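PDB 3A32: threonine--tRNA ligase catalytic subunit from Aeropyrum pernix, which probably catalyses the attachment of threonine to tRNA(Thr), activating the amino acid with ATP, and, lacking a cis-editing domain, is probably unable to deacylate mischarged seryl-tRNA(Thr). Local coordinates for residues G366-G378 / Q459-L471. Sequence-based numbering, arbitrary orientation.
Sequences GLLDKGFRVAVKG and QAPRIPADFSFML
Ala465 and Asp466 form a short parallel edge strand beside Arg373 and Val374, the last strand added to the mixed sheet of the anticodon-binding domain. Val374 is gripped through both backbone polar atoms: its N donates to Ala465 O (2.9 Å), and its O accepts from Phe467 N (2.7 Å). Beyond the pairing the C-terminal chain turns into a 3-10 segment, and a side chain takes over: Ser468 OG receives the N-H of Val376 at 3.1 Å, almost in line. Asp466 OD1 closes an Asx turn on Ser468 N (3.0 Å), fixing the start of that segment. Further on, Leu471 drops CD2 tightly onto the methyl of Ala375.

At the other end the helix gives way to a Schellman motif at Gly371. Its positive phi (99°) calls for glycine, and a side chain here would also run into Arg462 CB. Arg462, bent at CB-CG (chi2 -85°), brings its guanidinium back alongside Phe372. Phe372 CZ sits 3.4 Å above the guanidinium plane, over its centre, with ring and guanidinium tilted 33° apart. In its own plane, Arg462 NH1 reaches Lys370 O at 2.9 Å. With an alanine in place of Arg462, Lys370 O would probably lose this donor, Glu450 its salt-bridge mate, and the Phe372 ring the flat group packed beside it. Between the two backbones, water 1 donates to Gly371 O (2.7 Å) and accepts from Ile463 N (3.0 Å).

Pro464 packs on Arg65 of the second subunit, so the edge strand also lies near the dimer interface. Helix 435-457 runs beside this corner, giving Arg462 NH2 a salt bridge to Glu450 and Lys370 NZ one to Glu440. Arg373 NH2 bonds Ala337 O, and strand 341-347 pairs with strand 373-380 on the flank away from 465-466.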
loop_
_atom_site.group_PDB
_atom_site.type_symbol
_atom_site.label_atom_id
_atom_site.label_comp_id
_atom_site.label_asym_id
_atom_site.label_seq_id
_atom_site.Cartn_x
_atom_site.Cartn_y
_atom_site.Cartn_z
ATOM N N GLY A 366 -5.391 -22.235 -13.383
ATOM C CA GLY A 366 -3.957 -22.336 -13.172
ATOM C C GLY A 366 -3.298 -20.949 -13.136
ATOM O O GLY A 366 -2.408 -20.685 -12.303
ATOM N N LEU A 367 -3.690 -20.083 -14.066
ATOM C CA LEU A 367 -3.204 -18.634 -14.058
ATOM C C LEU A 367 -3.606 -17.868 -12.790
ATOM O O LEU A 367 -2.803 -17.114 -12.244
ATOM C CB LEU A 367 -3.724 -17.899 -15.287
ATOM C CG LEU A 367 -3.079 -18.480 -16.561
ATOM C CD1 LEU A 367 -3.829 -17.915 -17.743
ATOM C CD2 LEU A 367 -1.601 -18.161 -16.628
ATOM N N LEU A 368 -4.842 -18.070 -12.322
ATOM C CA LEU A 368 -5.281 -17.515 -11.037
ATOM C C LEU A 368 -4.414 -17.998 -9.907
ATOM O O LEU A 368 -4.008 -17.217 -9.107
ATOM C CB LEU A 368 -6.754 -17.820 -10.743
ATOM C CG LEU A 368 -7.789 -17.020 -11.555
ATOM C CD1 LEU A 368 -9.125 -17.758 -11.658
ATOM C CD2 LEU A 368 -7.987 -15.651 -10.915
ATOM N N ASP A 369 -4.089 -19.286 -9.867
ATOM C CA ASP A 369 -3.217 -19.834 -8.818
ATOM C C ASP A 369 -1.781 -19.279 -8.865
ATOM O O ASP A 369 -1.113 -19.214 -7.826
ATOM C CB ASP A 369 -3.164 -21.364 -8.884
ATOM C CG ASP A 369 -4.479 -22.023 -8.490
ATOM O OD1 ASP A 369 -5.428 -21.351 -7.975
ATOM O OD2 ASP A 369 -4.571 -23.255 -8.683
ATOM N N LYS A 370 -1.292 -18.902 -10.054
ATOM C CA LYS A 370 0.004 -18.175 -10.137
ATOM C C LYS A 370 -0.061 -16.695 -9.702
ATOM O O LYS A 370 0.961 -16.006 -9.613
ATOM C CB LYS A 370 0.627 -18.358 -11.517
ATOM C CG LYS A 370 1.086 -19.823 -11.747
ATOM C CD LYS A 370 2.152 -19.910 -12.779
ATOM C CE LYS A 370 2.495 -21.339 -13.088
ATOM N NZ LYS A 370 3.420 -21.849 -12.058
ATOM N N GLY A 371 -1.288 -16.212 -9.430
ATOM C CA GLY A 371 -1.458 -14.866 -8.911
ATOM C C GLY A 371 -1.837 -13.825 -9.965
ATOM O O GLY A 371 -1.724 -12.623 -9.709
ATOM N N PHE A 372 -2.293 -14.279 -11.140
ATOM C CA PHE A 372 -2.615 -13.390 -12.260
ATOM C C PHE A 372 -4.046 -12.926 -12.218
ATOM O O PHE A 372 -4.917 -13.581 -11.578
ATOM C CB PHE A 372 -2.370 -14.081 -13.614
ATOM C CG PHE A 372 -0.913 -14.381 -13.892
ATOM C CD1 PHE A 372 0.002 -13.332 -14.066
ATOM C CD2 PHE A 372 -0.474 -15.691 -14.012
ATOM C CE1 PHE A 372 1.337 -13.576 -14.350
ATOM C CE2 PHE A 372 0.872 -15.965 -14.281
ATOM C CZ PHE A 372 1.778 -14.884 -14.424
ATOM N N ARG A 373 -4.316 -11.830 -12.936
ATOM C CA ARG A 373 -5.707 -11.353 -13.114
ATOM C C ARG A 373 -6.300 -11.902 -14.433
ATOM O O ARG A 373 -5.809 -11.584 -15.537
ATOM C CB ARG A 373 -5.778 -9.834 -13.002
ATOM C CG ARG A 373 -5.503 -9.319 -11.529
ATOM C CD ARG A 373 -5.632 -7.829 -11.376
ATOM N NE ARG A 373 -4.711 -7.073 -12.214
ATOM C CZ ARG A 373 -3.442 -6.791 -11.901
ATOM N NH1 ARG A 373 -2.936 -7.206 -10.736
ATOM N NH2 ARG A 373 -2.685 -6.067 -12.735
ATOM N N VAL A 374 -7.355 -12.717 -14.296
ATOM C CA VAL A 374 -7.866 -13.562 -15.375
ATOM C C VAL A 374 -9.374 -13.254 -15.632
ATOM O O VAL A 374 -10.148 -13.029 -14.683
ATOM C CB VAL A 374 -7.632 -15.103 -15.069
ATOM C CG1 VAL A 374 -8.013 -16.005 -16.298
ATOM C CG2 VAL A 374 -6.180 -15.364 -14.696
ATOM N N ALA A 375 -9.768 -13.194 -16.904
ATOM C CA ALA A 375 -11.176 -13.180 -17.269
ATOM C C ALA A 375 -11.414 -14.252 -18.350
ATOM O O ALA A 375 -10.685 -14.298 -19.348
ATOM C CB ALA A 375 -11.573 -11.790 -17.765
ATOM N N VAL A 376 -12.391 -15.137 -18.135
ATOM C CA VAL A 376 -12.775 -16.146 -19.142
ATOM C C VAL A 376 -13.974 -15.616 -19.880
ATOM O O VAL A 376 -14.881 -15.070 -19.259
ATOM C CB VAL A 376 -13.168 -17.461 -18.503
ATOM C CG1 VAL A 376 -13.667 -18.470 -19.590
ATOM C CG2 VAL A 376 -12.005 -18.035 -17.769
ATOM N N LYS A 377 -13.950 -15.734 -21.203
ATOM C CA LYS A 377 -15.100 -15.373 -22.025
ATOM C C LYS A 377 -15.552 -16.627 -22.826
ATOM O O LYS A 377 -14.756 -17.258 -23.476
ATOM C CB LYS A 377 -14.734 -14.202 -22.955
ATOM C CG LYS A 377 -15.815 -13.738 -23.962
ATOM C CD LYS A 377 -17.145 -13.309 -23.273
ATOM C CE LYS A 377 -18.190 -13.043 -24.344
ATOM N NZ LYS A 377 -19.406 -12.342 -23.808
ATOM N N GLY A 378 -16.816 -16.999 -22.706
ATOM C CA GLY A 378 -17.426 -18.046 -23.523
ATOM C C GLY A 378 -17.837 -17.449 -24.855
ATOM O O GLY A 378 -18.665 -16.557 -24.913
ATOM N N GLN A 459 10.526 -7.563 -7.348
ATOM C CA GLN A 459 9.384 -8.486 -7.428
ATOM C C GLN A 459 8.368 -7.790 -8.313
ATOM O O GLN A 459 8.133 -6.590 -8.155
ATOM C CB GLN A 459 8.837 -8.762 -5.984
ATOM C CG GLN A 459 9.979 -9.059 -4.882
ATOM C CD GLN A 459 9.456 -9.320 -3.445
ATOM O OE1 GLN A 459 9.054 -8.387 -2.700
ATOM N NE2 GLN A 459 9.476 -10.622 -3.045
ATOM N N ALA A 460 7.814 -8.499 -9.290
ATOM C CA ALA A 460 6.587 -8.015 -9.914
ATOM C C ALA A 460 5.377 -8.439 -9.035
ATOM O O ALA A 460 5.304 -9.579 -8.590
ATOM C CB ALA A 460 6.439 -8.529 -11.340
ATOM N N PRO A 461 4.463 -7.502 -8.745
ATOM C CA PRO A 461 3.219 -7.795 -8.011
ATOM C C PRO A 461 2.224 -8.681 -8.713
ATOM O O PRO A 461 1.794 -8.378 -9.815
ATOM C CB PRO A 461 2.548 -6.413 -7.825
ATOM C CG PRO A 461 3.605 -5.427 -8.076
ATOM C CD PRO A 461 4.574 -6.073 -9.087
ATOM N N ARG A 462 1.831 -9.743 -8.026
ATOM C CA ARG A 462 0.769 -10.597 -8.448
ATOM C C ARG A 462 -0.365 -10.380 -7.465
ATOM O O ARG A 462 -0.297 -10.789 -6.302
ATOM C CB ARG A 462 1.191 -12.096 -8.415
ATOM C CG ARG A 462 2.449 -12.396 -9.260
ATOM C CD ARG A 462 2.004 -12.635 -10.686
ATOM N NE ARG A 462 3.115 -12.900 -11.564
ATOM C CZ ARG A 462 3.688 -14.089 -11.754
ATOM N NH1 ARG A 462 3.272 -15.168 -11.099
ATOM N NH2 ARG A 462 4.696 -14.185 -12.627
ATOM N N ILE A 463 -1.397 -9.719 -7.950
ATOM C CA ILE A 463 -2.577 -9.512 -7.175
ATOM C C ILE A 463 -3.725 -10.090 -8.031
ATOM O O ILE A 463 -4.189 -9.392 -8.963
ATOM C CB ILE A 463 -2.797 -8.040 -6.900
ATOM C CG1 ILE A 463 -1.493 -7.446 -6.297
ATOM C CG2 ILE A 463 -4.091 -7.907 -5.991
ATOM C CD1 ILE A 463 -1.507 -5.959 -6.152
ATOM N N PRO A 464 -4.095 -11.386 -7.767
ATOM C CA PRO A 464 -5.049 -12.158 -8.600
ATOM C C PRO A 464 -6.443 -11.658 -8.467
ATOM O O PRO A 464 -6.839 -11.096 -7.428
ATOM C CB PRO A 464 -4.977 -13.594 -8.059
ATOM C CG PRO A 464 -4.297 -13.518 -6.701
ATOM C CD PRO A 464 -3.514 -12.187 -6.666
ATOM N N ALA A 465 -7.194 -11.862 -9.528
ATOM C CA ALA A 465 -8.617 -11.597 -9.511
ATOM C C ALA A 465 -9.239 -12.349 -10.668
ATOM O O ALA A 465 -8.617 -12.493 -11.725
ATOM C CB ALA A 465 -8.918 -10.064 -9.619
ATOM N N ASP A 466 -10.444 -12.843 -10.442
ATOM C CA ASP A 466 -11.287 -13.352 -11.498
ATOM C C ASP A 466 -12.227 -12.238 -11.960
ATOM O O ASP A 466 -13.176 -11.863 -11.257
ATOM C CB ASP A 466 -12.063 -14.598 -11.034
ATOM C CG ASP A 466 -12.810 -15.285 -12.176
ATOM O OD1 ASP A 466 -12.988 -14.723 -13.274
ATOM O OD2 ASP A 466 -13.297 -16.389 -11.970
ATOM N N PHE A 467 -11.938 -11.682 -13.147
ATOM C CA PHE A 467 -12.773 -10.618 -13.697
ATOM C C PHE A 467 -13.663 -11.070 -14.873
ATOM O O PHE A 467 -14.095 -10.228 -15.702
ATOM C CB PHE A 467 -11.887 -9.448 -14.122
ATOM C CG PHE A 467 -11.347 -8.622 -12.980
ATOM C CD1 PHE A 467 -12.071 -8.462 -11.786
ATOM C CD2 PHE A 467 -10.128 -7.938 -13.131
ATOM C CE1 PHE A 467 -11.567 -7.643 -10.727
ATOM C CE2 PHE A 467 -9.634 -7.095 -12.112
ATOM C CZ PHE A 467 -10.364 -6.962 -10.895
ATOM N N SER A 468 -13.973 -12.373 -14.917
ATOM C CA SER A 468 -14.813 -12.936 -15.958
ATOM C C SER A 468 -16.088 -12.130 -16.152
ATOM O O SER A 468 -16.481 -11.941 -17.286
ATOM C CB SER A 468 -15.187 -14.393 -15.686
ATOM O OG SER A 468 -14.035 -15.170 -15.492
ATOM N N PHE A 469 -16.687 -11.616 -15.067
ATOM C CA PHE A 469 -17.978 -10.900 -15.148
ATOM C C PHE A 469 -17.955 -9.680 -16.057
ATOM O O PHE A 469 -19.023 -9.236 -16.526
ATOM C CB PHE A 469 -18.489 -10.504 -13.743
ATOM C CG PHE A 469 -17.605 -9.544 -13.006
ATOM C CD1 PHE A 469 -17.755 -8.142 -13.168
ATOM C CD2 PHE A 469 -16.652 -10.017 -12.102
ATOM C CE1 PHE A 469 -16.952 -7.242 -12.438
ATOM C CE2 PHE A 469 -15.813 -9.104 -11.370
ATOM C CZ PHE A 469 -15.958 -7.740 -11.541
ATOM N N MET A 470 -16.731 -9.158 -16.300
ATOM C CA MET A 470 -16.491 -7.969 -17.115
ATOM C C MET A 470 -16.525 -8.256 -18.609
ATOM O O MET A 470 -16.604 -7.324 -19.409
ATOM C CB MET A 470 -15.111 -7.371 -16.808
ATOM C CG MET A 470 -14.927 -6.839 -15.384
ATOM S SD MET A 470 -13.335 -5.943 -15.206
ATOM C CE MET A 470 -13.497 -5.460 -13.472
ATOM N N LEU A 471 -16.434 -9.523 -19.014
ATOM C CA LEU A 471 -16.256 -9.801 -20.438
ATOM C C LEU A 471 -17.574 -10.111 -21.206
ATOM O O LEU A 471 -18.439 -10.747 -20.614
ATOM C CB LEU A 471 -15.184 -10.874 -20.631
ATOM C CG LEU A 471 -13.798 -10.356 -21.059
ATOM C CD1 LEU A 471 -13.441 -8.961 -20.609
ATOM C CD2 LEU A 471 -12.654 -11.292 -20.838
HETATM O O HOH W 1 -1.438 -10.217 -10.875
HETATM O O HOH W 2 -0.153 -6.587 -10.614
#